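Local coordinates for protein CurJ (Moorea producens 3L, PDB 5TZ6) that probably catalyses vinylogous dehydration of a polyketide intermediate in curacin biosynthesis, as the dehydratase domain of a polyketide synthase module, here in an inactive mutant form, at residues 70-75 and 138-143; 144-149 and 250-255; 184-189 and 198-203; 220-225 and 277-282. The protein carries 1 engineered substitution. All blocks are in the same frame, centred on the assembly; numbering follows the deposited sequence.

Contact 1. Residues 70-75 and 138-143; sequences ECQIED and KLSVAN
Ile73 and Leu139 lie side by side on the inner face of two neighbouring antiparallel strands, 71-74 and 138-141, in the N-terminal hotdog unit of a double-hotdog dehydratase. CG1 of Ile73 rests 4.0 Å from CD1 of Leu139. This is the closely packed, buried side: Leu58 and Leu59 of helix 51-65 press on Ile73, and Phe105 of strand 102-110 touches both side chains. Between the strands the backbone ladder is regular. Gln72 and Ser140 trade two bonds, Gln72 N to Ser140 O at 2.9 Å and Ser140 N to Gln72 O at 3.0 Å, and Glu74 and Lys138 do the same one hydrogen-bonded pair further on. Where the second strand runs out, Ala142 N still reaches Glu70 O, but it stands 52° out of that carbonyl's plane.

The other face, carrying Gln72, Glu74, Lys138 and Ser140, is polar and lies nearer the solvent, with Gln72, Glu74 and Lys138 partly exposed. Gln72 has CG between its backbone N and carbonyl carbon (chi1 61°), laid against Ser140, and the chain then runs on extended until NE2 donates to Ser140 OG at 3.1 Å. An alanine here would probably leave the Ser140 hydroxyl without its amide donor and uncover the patch of Ser140 that CG lies on. Next to it Lys138 bends at its last two torsions and swings its ammonium across to Glu74. OE1 of Glu74 and NZ of Lys138 form a salt bridge at 3.2 Å, though the hydrogen bond within it is weak, and OD2 of Asp75 stays 4.3 Å from the same NZ.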
# COMPACT_ATOMS: atom_id res chain seq x y z
N GLU A 70 7.90 -19.16 14.22
CA GLU A 70 6.94 -19.36 15.30
C GLU A 70 6.39 -18.01 15.75
O GLU A 70 7.16 -17.07 15.98
CB GLU A 70 7.59 -20.06 16.50
CG GLU A 70 8.07 -21.48 16.24
CD GLU A 70 9.49 -21.54 15.72
OE1 GLU A 70 10.19 -20.51 15.74
OE2 GLU A 70 9.92 -22.64 15.29
N CYS A 71 5.07 -17.91 15.88
CA CYS A 71 4.50 -16.68 16.41
C CYS A 71 3.18 -17.00 17.11
O CYS A 71 2.65 -18.11 17.02
CB CYS A 71 4.32 -15.63 15.32
SG CYS A 71 2.94 -15.93 14.27
N GLN A 72 2.65 -16.00 17.80
CA GLN A 72 1.48 -16.18 18.64
C GLN A 72 0.57 -14.96 18.52
O GLN A 72 1.04 -13.82 18.42
CB GLN A 72 1.87 -16.40 20.10
CG GLN A 72 2.62 -15.25 20.72
CD GLN A 72 3.07 -15.54 22.14
OE1 GLN A 72 3.06 -16.69 22.58
NE2 GLN A 72 3.48 -14.50 22.86
N ILE A 73 -0.73 -15.25 18.50
CA ILE A 73 -1.79 -14.26 18.46
C ILE A 73 -2.58 -14.40 19.75
O ILE A 73 -3.04 -15.50 20.07
CB ILE A 73 -2.70 -14.48 17.24
CG1 ILE A 73 -1.84 -14.77 16.01
CG2 ILE A 73 -3.63 -13.28 17.04
CD1 ILE A 73 -2.63 -15.21 14.79
N GLU A 74 -2.74 -13.31 20.49
CA GLU A 74 -3.32 -13.38 21.82
C GLU A 74 -4.51 -12.42 21.94
O GLU A 74 -4.60 -11.42 21.22
CB GLU A 74 -2.30 -13.05 22.92
CG GLU A 74 -1.26 -14.12 23.15
CD GLU A 74 -0.11 -13.63 23.99
OE1 GLU A 74 0.67 -12.78 23.51
OE2 GLU A 74 0.01 -14.07 25.16
N ASP A 75 -5.41 -12.76 22.86
CA ASP A 75 -6.59 -11.96 23.14
C ASP A 75 -7.33 -11.59 21.86
O ASP A 75 -7.60 -10.42 21.58
CB ASP A 75 -6.21 -10.72 23.94
CG ASP A 75 -5.43 -11.07 25.20
OD1 ASP A 75 -5.73 -12.12 25.80
OD2 ASP A 75 -4.52 -10.30 25.56
N LYS A 138 -3.52 -9.15 19.75
CA LYS A 138 -2.10 -8.89 19.91
C LYS A 138 -1.30 -9.96 19.17
O LYS A 138 -1.73 -11.10 19.03
CB LYS A 138 -1.74 -8.85 21.41
CG LYS A 138 -0.29 -9.06 21.77
CD LYS A 138 -0.02 -8.42 23.13
CE LYS A 138 -0.92 -9.02 24.20
NZ LYS A 138 -0.27 -10.09 24.99
N LEU A 139 -0.13 -9.58 18.67
CA LEU A 139 0.62 -10.42 17.75
C LEU A 139 2.10 -10.29 18.05
O LEU A 139 2.63 -9.17 18.05
CB LEU A 139 0.33 -10.01 16.30
CG LEU A 139 1.17 -10.60 15.18
CD1 LEU A 139 0.93 -12.10 15.10
CD2 LEU A 139 0.82 -9.91 13.87
N SER A 140 2.78 -11.40 18.30
CA SER A 140 4.19 -11.31 18.63
C SER A 140 4.89 -12.61 18.27
O SER A 140 4.25 -13.64 18.04
CB SER A 140 4.41 -11.02 20.12
OG SER A 140 4.03 -12.13 20.92
N VAL A 141 6.22 -12.55 18.25
CA VAL A 141 7.00 -13.76 18.00
C VAL A 141 6.81 -14.72 19.17
O VAL A 141 6.41 -14.35 20.27
CB VAL A 141 8.48 -13.42 17.78
CG1 VAL A 141 9.23 -14.64 17.27
CG2 VAL A 141 8.62 -12.27 16.79
N ALA A 142 7.08 -15.99 18.90
CA ALA A 142 7.04 -17.02 19.92
C ALA A 142 8.24 -17.92 19.73
O ALA A 142 9.03 -17.75 18.79
CB ALA A 142 5.73 -17.81 19.87
N ASN A 143 8.39 -18.88 20.62
CA ASN A 143 9.46 -19.87 20.58
C ASN A 143 8.88 -21.26 20.34
O ASN A 143 7.67 -21.49 20.45
CB ASN A 143 10.29 -19.83 21.86
CG ASN A 143 9.45 -19.52 23.08
OD1 ASN A 143 8.68 -20.36 23.55
ND2 ASN A 143 9.58 -18.30 23.61

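Contact 2. Residues 144-149 and 250-255; sequences AEQSLI and FYNSSD
Two side-chain hydrogen bonds, Tyr251 to Glu145 and Gln146 to Asn252, pin one surface loop to another: residues 144-149, on the way from strand 132-141 to helix 151-157, and residues 250-255, which leave strand 239-250 for strand 258-267. Tyr251 is the buried partner. Its OH donates to OE2 of Glu145 at 2.8 Å, coming from above the carboxylate plane, 55° out of it. The Glu145 chain crosses the tyrosine at about a right angle, with CG 3.8 Å from CE1 of Tyr251, and stays extended beyond CG (chi2 180°), which carries CD out to the hydroxyl end of the ring. Ala144 adds its CA at the ring edge, 4.2 Å from CD1 of Tyr251.

In the double-hotdog fold of polyketide dehydratases the first loop is part of the connection between the two hotdog units, and here it is fastened to the second unit, whose strand 288-300 supports the tyrosine through Leu288 and Gln291. A phenylalanine in place of Tyr251 would probably leave the Glu145 carboxylate without its hydroxyl donor and freer to turn at the surface.

Gln146 slides past Tyr251 in the opposite direction, its CD 3.9 Å from CB of the tyrosine, and carries on to Asn252. There NE2 of Gln146 donates to OD1 of Asn252 at 2.7 Å. The acceptor lies in the plane of the glutamine amide, and the two amide groups are nearly coplanar, 30° apart.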
# COMPACT_ATOMS: atom_id res chain seq x y z
N ALA A 144 9.76 -22.18 19.98
CA ALA A 144 9.35 -23.55 19.71
C ALA A 144 9.10 -24.28 21.02
O ALA A 144 9.71 -23.98 22.05
CB ALA A 144 10.42 -24.28 18.90
N GLU A 145 8.16 -25.23 20.98
CA GLU A 145 7.74 -25.93 22.19
C GLU A 145 7.33 -27.36 21.85
O GLU A 145 6.40 -27.91 22.44
CB GLU A 145 6.57 -25.21 22.86
CG GLU A 145 6.73 -23.70 22.97
CD GLU A 145 5.54 -23.04 23.64
OE1 GLU A 145 5.43 -23.12 24.88
OE2 GLU A 145 4.70 -22.46 22.91
N GLN A 146 8.03 -27.97 20.90
CA GLN A 146 7.57 -29.24 20.33
C GLN A 146 8.23 -30.48 20.96
O GLN A 146 9.45 -30.58 20.99
CB GLN A 146 7.81 -29.22 18.82
CG GLN A 146 6.79 -28.38 18.06
CD GLN A 146 7.39 -27.63 16.89
OE1 GLN A 146 8.23 -26.74 17.08
NE2 GLN A 146 6.97 -27.97 15.68
N SER A 147 7.41 -31.40 21.46
CA SER A 147 5.95 -31.25 21.49
C SER A 147 5.31 -31.98 22.70
O SER A 147 5.09 -31.33 23.72
CB SER A 147 5.32 -31.72 20.17
OG SER A 147 6.14 -31.39 19.06
N LEU A 148 5.02 -33.29 22.65
CA LEU A 148 5.32 -34.22 21.55
C LEU A 148 4.96 -35.68 21.86
O LEU A 148 5.87 -36.50 21.99
CB LEU A 148 6.81 -34.15 21.20
CG LEU A 148 7.37 -34.82 19.94
CD1 LEU A 148 6.29 -35.48 19.10
CD2 LEU A 148 8.14 -33.80 19.10
N ILE A 149 3.68 -36.04 21.98
CA ILE A 149 2.53 -35.14 21.95
C ILE A 149 1.58 -35.52 23.09
O ILE A 149 1.05 -34.64 23.77
CB ILE A 149 1.79 -35.18 20.60
CG1 ILE A 149 2.78 -35.26 19.44
CG2 ILE A 149 0.87 -33.96 20.46
CD1 ILE A 149 3.27 -36.67 19.17
N PHE A 250 1.38 -20.57 16.17
CA PHE A 250 1.82 -21.23 14.95
C PHE A 250 3.30 -21.54 15.08
O PHE A 250 4.11 -20.63 15.29
CB PHE A 250 1.55 -20.34 13.73
CG PHE A 250 2.17 -20.85 12.46
CD1 PHE A 250 1.65 -21.95 11.79
CD2 PHE A 250 3.28 -20.22 11.93
CE1 PHE A 250 2.22 -22.40 10.61
CE2 PHE A 250 3.87 -20.66 10.75
CZ PHE A 250 3.33 -21.76 10.09
N TYR A 251 3.65 -22.82 14.98
CA TYR A 251 5.03 -23.28 15.10
C TYR A 251 5.71 -23.42 13.74
O TYR A 251 6.74 -22.80 13.49
CB TYR A 251 5.07 -24.61 15.87
CG TYR A 251 4.56 -24.47 17.29
CD1 TYR A 251 5.40 -24.08 18.31
CD2 TYR A 251 3.22 -24.71 17.59
CE1 TYR A 251 4.94 -23.94 19.61
CE2 TYR A 251 2.74 -24.57 18.88
CZ TYR A 251 3.60 -24.19 19.88
OH TYR A 251 3.14 -24.05 21.17
N ASN A 252 5.15 -24.24 12.85
CA ASN A 252 5.69 -24.40 11.51
C ASN A 252 4.63 -25.04 10.62
O ASN A 252 3.75 -25.75 11.10
CB ASN A 252 6.97 -25.25 11.52
CG ASN A 252 6.76 -26.62 12.13
OD1 ASN A 252 7.17 -26.88 13.27
ND2 ASN A 252 6.12 -27.52 11.39
N SER A 253 4.74 -24.78 9.32
CA SER A 253 3.79 -25.32 8.36
C SER A 253 4.18 -26.74 7.98
O SER A 253 5.36 -27.09 7.93
CB SER A 253 3.72 -24.43 7.11
OG SER A 253 2.46 -24.55 6.47
N SER A 254 3.16 -27.57 7.73
CA SER A 254 3.34 -28.99 7.45
C SER A 254 3.13 -29.32 5.98
O SER A 254 2.06 -29.02 5.43
CB SER A 254 2.39 -29.82 8.31
OG SER A 254 2.60 -31.20 8.11
N ASP A 255 4.14 -29.92 5.35
CA ASP A 255 3.97 -30.52 4.04
C ASP A 255 2.99 -31.70 4.06
O ASP A 255 2.61 -32.18 2.99
CB ASP A 255 5.33 -31.00 3.51
CG ASP A 255 5.23 -31.71 2.16
OD1 ASP A 255 4.40 -31.29 1.32
OD2 ASP A 255 5.97 -32.69 1.94

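Contact 3. Residues 184-189 and 198-203; sequences WIEQVW and QMKVPK
The indole of Trp184 carries Val201 and Pro202 over one face, at the end of a beta hairpin whose strands, 185-189 and 198-200, run antiparallel and are interrupted by a classic beta bulge: Glu186 and Gln187 both face Gln198. The backbone bonds show it directly. Gln198 O accepts from Glu186 N at 2.8 Å and from Gln187 N at 3.1 Å, while Gln198 N returns a bond to Gln187 O. The extra residue, Glu186, has a helix-like psi of -32°, which lets the two successive N-H groups converge on one oxygen. Beyond the bulge Lys200 N reaches Trp184 O at 2.9 Å.

The apolar contacts gather round the indole. CG of Trp184 is anti to its carbonyl carbon (chi1 -78°), which starts the ring off on the side of Pro202. Val201 CA makes a CH-pi contact over the six-membered ring, 3.8 Å from its centroid, and Pro202 CD sits over the five-membered ring. CB of Met199 comes in at the indole edge. The ring nitrogen is tied outside the hairpin, to Thr216 OG1. Ile185 and Met199 point the same way, side by side, with CE of Met199 3.7 Å from CD1 of Ile185, on the face turned to helix 215-223, where Met199 touches Ser220.

Gln187 and Gln198 share the other face. Gln187 NE2 donates to Gln198 OE1, modelled doubtfully short, and Gln187 OE1 accepts from Lys161. Glu186 and Lys200 cross at about a right angle. Their salt bridge is long, OE1 of Glu186 lying 3.8 Å from NZ of Lys200 and nearer, at 3.3 Å, to the lysine CD.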
# COMPACT_ATOMS: atom_id res chain seq x y z
N TRP A 184 -12.07 -30.93 6.07
CA TRP A 184 -10.78 -31.56 6.30
C TRP A 184 -10.87 -32.79 7.19
O TRP A 184 -10.04 -33.70 7.06
CB TRP A 184 -9.81 -30.57 6.97
CG TRP A 184 -9.18 -29.54 6.06
CD1 TRP A 184 -9.81 -28.53 5.39
CD2 TRP A 184 -7.79 -29.42 5.75
NE1 TRP A 184 -8.90 -27.80 4.67
CE2 TRP A 184 -7.65 -28.32 4.88
CE3 TRP A 184 -6.64 -30.14 6.12
CZ2 TRP A 184 -6.41 -27.93 4.36
CZ3 TRP A 184 -5.41 -29.75 5.61
CH2 TRP A 184 -5.31 -28.65 4.74
N ILE A 185 -11.85 -32.84 8.09
CA ILE A 185 -11.93 -33.91 9.08
C ILE A 185 -12.40 -35.19 8.41
O ILE A 185 -13.56 -35.30 8.01
CB ILE A 185 -12.83 -33.51 10.25
CG1 ILE A 185 -12.27 -32.26 10.93
CG2 ILE A 185 -12.98 -34.68 11.22
CD1 ILE A 185 -13.06 -31.74 12.10
N GLU A 186 -11.50 -36.16 8.28
CA GLU A 186 -11.84 -37.45 7.71
C GLU A 186 -12.26 -38.46 8.76
O GLU A 186 -13.10 -39.32 8.47
CB GLU A 186 -10.66 -38.03 6.93
CG GLU A 186 -10.32 -37.28 5.65
CD GLU A 186 -10.79 -38.03 4.42
OE1 GLU A 186 -10.24 -39.13 4.15
OE2 GLU A 186 -11.70 -37.54 3.72
N GLN A 187 -11.71 -38.40 9.98
CA GLN A 187 -12.07 -39.40 10.97
C GLN A 187 -12.16 -38.76 12.35
O GLN A 187 -11.51 -37.75 12.61
CB GLN A 187 -11.06 -40.55 10.99
CG GLN A 187 -11.24 -41.52 9.85
CD GLN A 187 -10.36 -42.74 9.99
OE1 GLN A 187 -10.84 -43.85 10.22
NE2 GLN A 187 -9.05 -42.54 9.87
N VAL A 188 -12.98 -39.35 13.22
CA VAL A 188 -13.25 -38.76 14.52
C VAL A 188 -13.34 -39.85 15.58
O VAL A 188 -14.06 -40.84 15.41
CB VAL A 188 -14.55 -37.92 14.51
CG1 VAL A 188 -14.76 -37.23 15.86
CG2 VAL A 188 -14.49 -36.90 13.39
N TRP A 189 -12.61 -39.65 16.68
CA TRP A 189 -12.64 -40.55 17.83
C TRP A 189 -13.00 -39.74 19.06
O TRP A 189 -12.33 -38.75 19.37
CB TRP A 189 -11.30 -41.24 18.03
CG TRP A 189 -10.98 -42.21 16.96
CD1 TRP A 189 -11.28 -43.54 16.94
CD2 TRP A 189 -10.28 -41.93 15.74
NE1 TRP A 189 -10.82 -44.11 15.78
CE2 TRP A 189 -10.20 -43.14 15.03
CE3 TRP A 189 -9.72 -40.78 15.19
CZ2 TRP A 189 -9.58 -43.23 13.78
CZ3 TRP A 189 -9.10 -40.87 13.96
CH2 TRP A 189 -9.04 -42.09 13.27
N GLN A 198 -8.73 -37.05 12.73
CA GLN A 198 -7.80 -37.19 11.63
C GLN A 198 -8.27 -36.32 10.48
O GLN A 198 -9.46 -36.34 10.12
CB GLN A 198 -7.69 -38.64 11.15
CG GLN A 198 -6.70 -38.78 10.02
CD GLN A 198 -6.62 -40.19 9.49
OE1 GLN A 198 -7.61 -40.74 9.01
NE2 GLN A 198 -5.44 -40.78 9.58
N MET A 199 -7.33 -35.58 9.88
CA MET A 199 -7.61 -34.60 8.84
C MET A 199 -6.75 -34.86 7.62
O MET A 199 -5.56 -35.20 7.73
CB MET A 199 -7.36 -33.18 9.33
CG MET A 199 -8.51 -32.61 10.12
SD MET A 199 -7.95 -31.51 11.42
CE MET A 199 -9.49 -30.69 11.83
N LYS A 200 -7.36 -34.68 6.45
CA LYS A 200 -6.67 -34.74 5.17
C LYS A 200 -7.00 -33.49 4.38
O LYS A 200 -8.08 -32.91 4.53
CB LYS A 200 -7.06 -35.98 4.35
CG LYS A 200 -6.59 -37.30 4.94
CD LYS A 200 -7.02 -38.47 4.05
CE LYS A 200 -6.48 -39.80 4.55
NZ LYS A 200 -6.90 -40.94 3.69
N VAL A 201 -6.06 -33.06 3.55
CA VAL A 201 -6.20 -31.85 2.75
C VAL A 201 -7.24 -32.12 1.67
O VAL A 201 -7.09 -33.07 0.90
CB VAL A 201 -4.85 -31.42 2.16
CG1 VAL A 201 -4.16 -32.59 1.53
CG2 VAL A 201 -5.05 -30.30 1.14
N PRO A 202 -8.32 -31.34 1.61
CA PRO A 202 -9.32 -31.55 0.56
C PRO A 202 -8.68 -31.59 -0.82
O PRO A 202 -7.69 -30.90 -1.09
CB PRO A 202 -10.25 -30.35 0.71
CG PRO A 202 -10.15 -29.99 2.15
CD PRO A 202 -8.74 -30.31 2.57
N LYS A 203 -9.27 -32.39 -1.70
CA LYS A 203 -8.78 -32.51 -3.07
C LYS A 203 -8.93 -31.22 -3.87
O LYS A 203 -8.27 -31.06 -4.90
CB LYS A 203 -9.50 -33.69 -3.73
CG LYS A 203 -9.02 -35.03 -3.16
CD LYS A 203 -10.04 -36.14 -3.32
CE LYS A 203 -10.99 -36.14 -2.12
NZ LYS A 203 -12.08 -37.14 -2.21

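Contact 4. Residues 220-225 and 277-282; sequences SCFQSI and ADIQLF
The ring of Phe222 meets Ile279 at its edge: CD1 of the isoleucine lies near the ring plane, 4.3 Å from CD1 of Phe222. The flat group is otherwise packed by other strands. Phe295 meets it ring to ring with the planes at about 45°, and Pro242 and Ile245 touch it from strand 239-250. Although the CB of Phe222 points away from strand 277-282, the ring edge comes back within reach of Ile279.

The rest is apolar, at ordinary van der Waals distances. Ile279 is the hub. Its CD1 lies 4.0 Å from Cys221 O and 4.3 Å from CG2 of Ile225, so one methyl is shared by three residues of the helical segment. Further along the strand Leu281 meets Cys221, which holds SG anti to its carbonyl carbon (chi1 -76°), and the sulphur settles against both methyls of Leu281, 3.8 Å from CD2 and 4.0 Å from CD1. At the other end CG2 of Ile225 reaches CB of Ala277 at 4.5 Å. Ser224 has its OG bonded to Thr263 OG1 of strand 258-267.

Alternate strand residues, Ala277, Ile279 and Leu281, thus face the helix. This is the core of a hotdog fold, a helix lying against a curled antiparallel sheet. Here it borders the ligand pocket: the side chain of Phe222 is about 5 Å from the bound (2E,5R)-5-hydroxy-2-methylhept-2-enoic acid, and Asp219, one turn earlier, lines the pocket and bonds Gln223 NE2.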
# COMPACT_ATOMS: atom_id res chain seq x y z
N SER A 220 -11.31 -26.00 10.25
CA SER A 220 -11.55 -27.39 10.62
C SER A 220 -11.19 -27.62 12.08
O SER A 220 -11.93 -28.28 12.83
CB SER A 220 -10.74 -28.32 9.72
OG SER A 220 -11.12 -28.18 8.36
N CYS A 221 -10.07 -27.04 12.52
CA CYS A 221 -9.68 -27.17 13.92
C CYS A 221 -10.78 -26.65 14.83
O CYS A 221 -11.14 -27.31 15.81
CB CYS A 221 -8.37 -26.42 14.17
SG CYS A 221 -6.91 -27.29 13.57
N PHE A 222 -11.33 -25.47 14.52
CA PHE A 222 -12.45 -25.00 15.33
C PHE A 222 -13.67 -25.91 15.22
O PHE A 222 -14.45 -26.03 16.17
CB PHE A 222 -12.82 -23.57 14.95
CG PHE A 222 -11.72 -22.58 15.18
CD1 PHE A 222 -10.64 -22.89 15.99
CD2 PHE A 222 -11.77 -21.32 14.59
CE1 PHE A 222 -9.62 -21.99 16.20
CE2 PHE A 222 -10.76 -20.40 14.80
CZ PHE A 222 -9.68 -20.74 15.61
N GLN A 223 -13.86 -26.58 14.07
CA GLN A 223 -15.00 -27.47 13.88
C GLN A 223 -14.91 -28.68 14.79
O GLN A 223 -15.93 -29.29 15.12
CB GLN A 223 -15.09 -27.96 12.44
CG GLN A 223 -15.26 -26.89 11.39
CD GLN A 223 -15.04 -27.46 10.00
OE1 GLN A 223 -15.18 -28.66 9.80
NE2 GLN A 223 -14.68 -26.61 9.05
N SER A 224 -13.69 -29.07 15.18
CA SER A 224 -13.57 -30.25 16.04
C SER A 224 -14.42 -30.13 17.30
O SER A 224 -14.94 -31.14 17.79
CB SER A 224 -12.10 -30.47 16.43
OG SER A 224 -11.58 -29.36 17.14
N ILE A 225 -14.61 -28.92 17.83
CA ILE A 225 -15.34 -28.80 19.09
C ILE A 225 -16.78 -29.24 18.91
O ILE A 225 -17.41 -29.68 19.88
CB ILE A 225 -15.29 -27.37 19.67
CG1 ILE A 225 -16.42 -26.53 19.09
CG2 ILE A 225 -13.93 -26.72 19.45
CD1 ILE A 225 -17.12 -25.68 20.14
N ALA A 277 -12.30 -24.62 25.34
CA ALA A 277 -11.52 -25.75 24.85
C ALA A 277 -10.07 -25.35 24.61
O ALA A 277 -9.76 -24.18 24.37
CB ALA A 277 -12.12 -26.28 23.54
N ASP A 278 -9.19 -26.35 24.69
CA ASP A 278 -7.83 -26.26 24.19
C ASP A 278 -7.69 -27.21 23.01
O ASP A 278 -8.26 -28.31 23.00
CB ASP A 278 -6.82 -26.64 25.28
CG ASP A 278 -6.73 -25.60 26.40
OD1 ASP A 278 -6.87 -24.39 26.11
OD2 ASP A 278 -6.53 -26.00 27.57
N ILE A 279 -6.91 -26.78 22.01
CA ILE A 279 -6.76 -27.51 20.76
C ILE A 279 -5.28 -27.62 20.42
O ILE A 279 -4.49 -26.70 20.67
CB ILE A 279 -7.53 -26.82 19.62
CG1 ILE A 279 -8.98 -26.54 20.05
CG2 ILE A 279 -7.47 -27.66 18.35
CD1 ILE A 279 -9.74 -25.62 19.13
N GLN A 280 -4.91 -28.75 19.82
CA GLN A 280 -3.54 -29.06 19.44
C GLN A 280 -3.57 -29.71 18.06
O GLN A 280 -4.13 -30.79 17.89
CB GLN A 280 -2.87 -29.98 20.46
CG GLN A 280 -2.51 -29.29 21.77
CD GLN A 280 -1.75 -30.20 22.70
OE1 GLN A 280 -2.04 -31.39 22.80
NE2 GLN A 280 -0.74 -29.65 23.36
N LEU A 281 -3.02 -29.02 17.07
CA LEU A 281 -2.84 -29.58 15.74
C LEU A 281 -1.40 -30.05 15.62
O LEU A 281 -0.48 -29.27 15.88
CB LEU A 281 -3.16 -28.53 14.68
CG LEU A 281 -3.07 -28.91 13.20
CD1 LEU A 281 -4.06 -30.02 12.85
CD2 LEU A 281 -3.29 -27.67 12.36
N PHE A 282 -1.19 -31.32 15.25
CA PHE A 282 0.17 -31.84 15.17
C PHE A 282 0.33 -32.80 14.00
O PHE A 282 -0.63 -33.24 13.36
CB PHE A 282 0.62 -32.49 16.49
CG PHE A 282 -0.29 -33.57 16.97
CD1 PHE A 282 -1.42 -33.26 17.70
CD2 PHE A 282 0.01 -34.90 16.72
CE1 PHE A 282 -2.27 -34.26 18.15
CE2 PHE A 282 -0.83 -35.91 17.16
CZ PHE A 282 -1.97 -35.58 17.88

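From the N terminus, contact 1 closes first, setting strand 71-77 beside strand 132-141 in the first hotdog unit. The chain then runs straight into 144-149, and contact 2 closes a long loop by joining this connection to 250-255 of the second unit; Cys71 O, probably bonded to Phe250 N, ties contacts 1 and 2 together at the junction of the units. Within that long loop contact 3 closes a short hairpin. Contact 4 starts inside the loop, at helix 215-223, and ends beyond it, so it crosses contact 2, touching it where Ile149 meets Phe282. Ser220 packs against Trp184 and Met199, which sets the helix of contact 4 against the hairpin of contact 3.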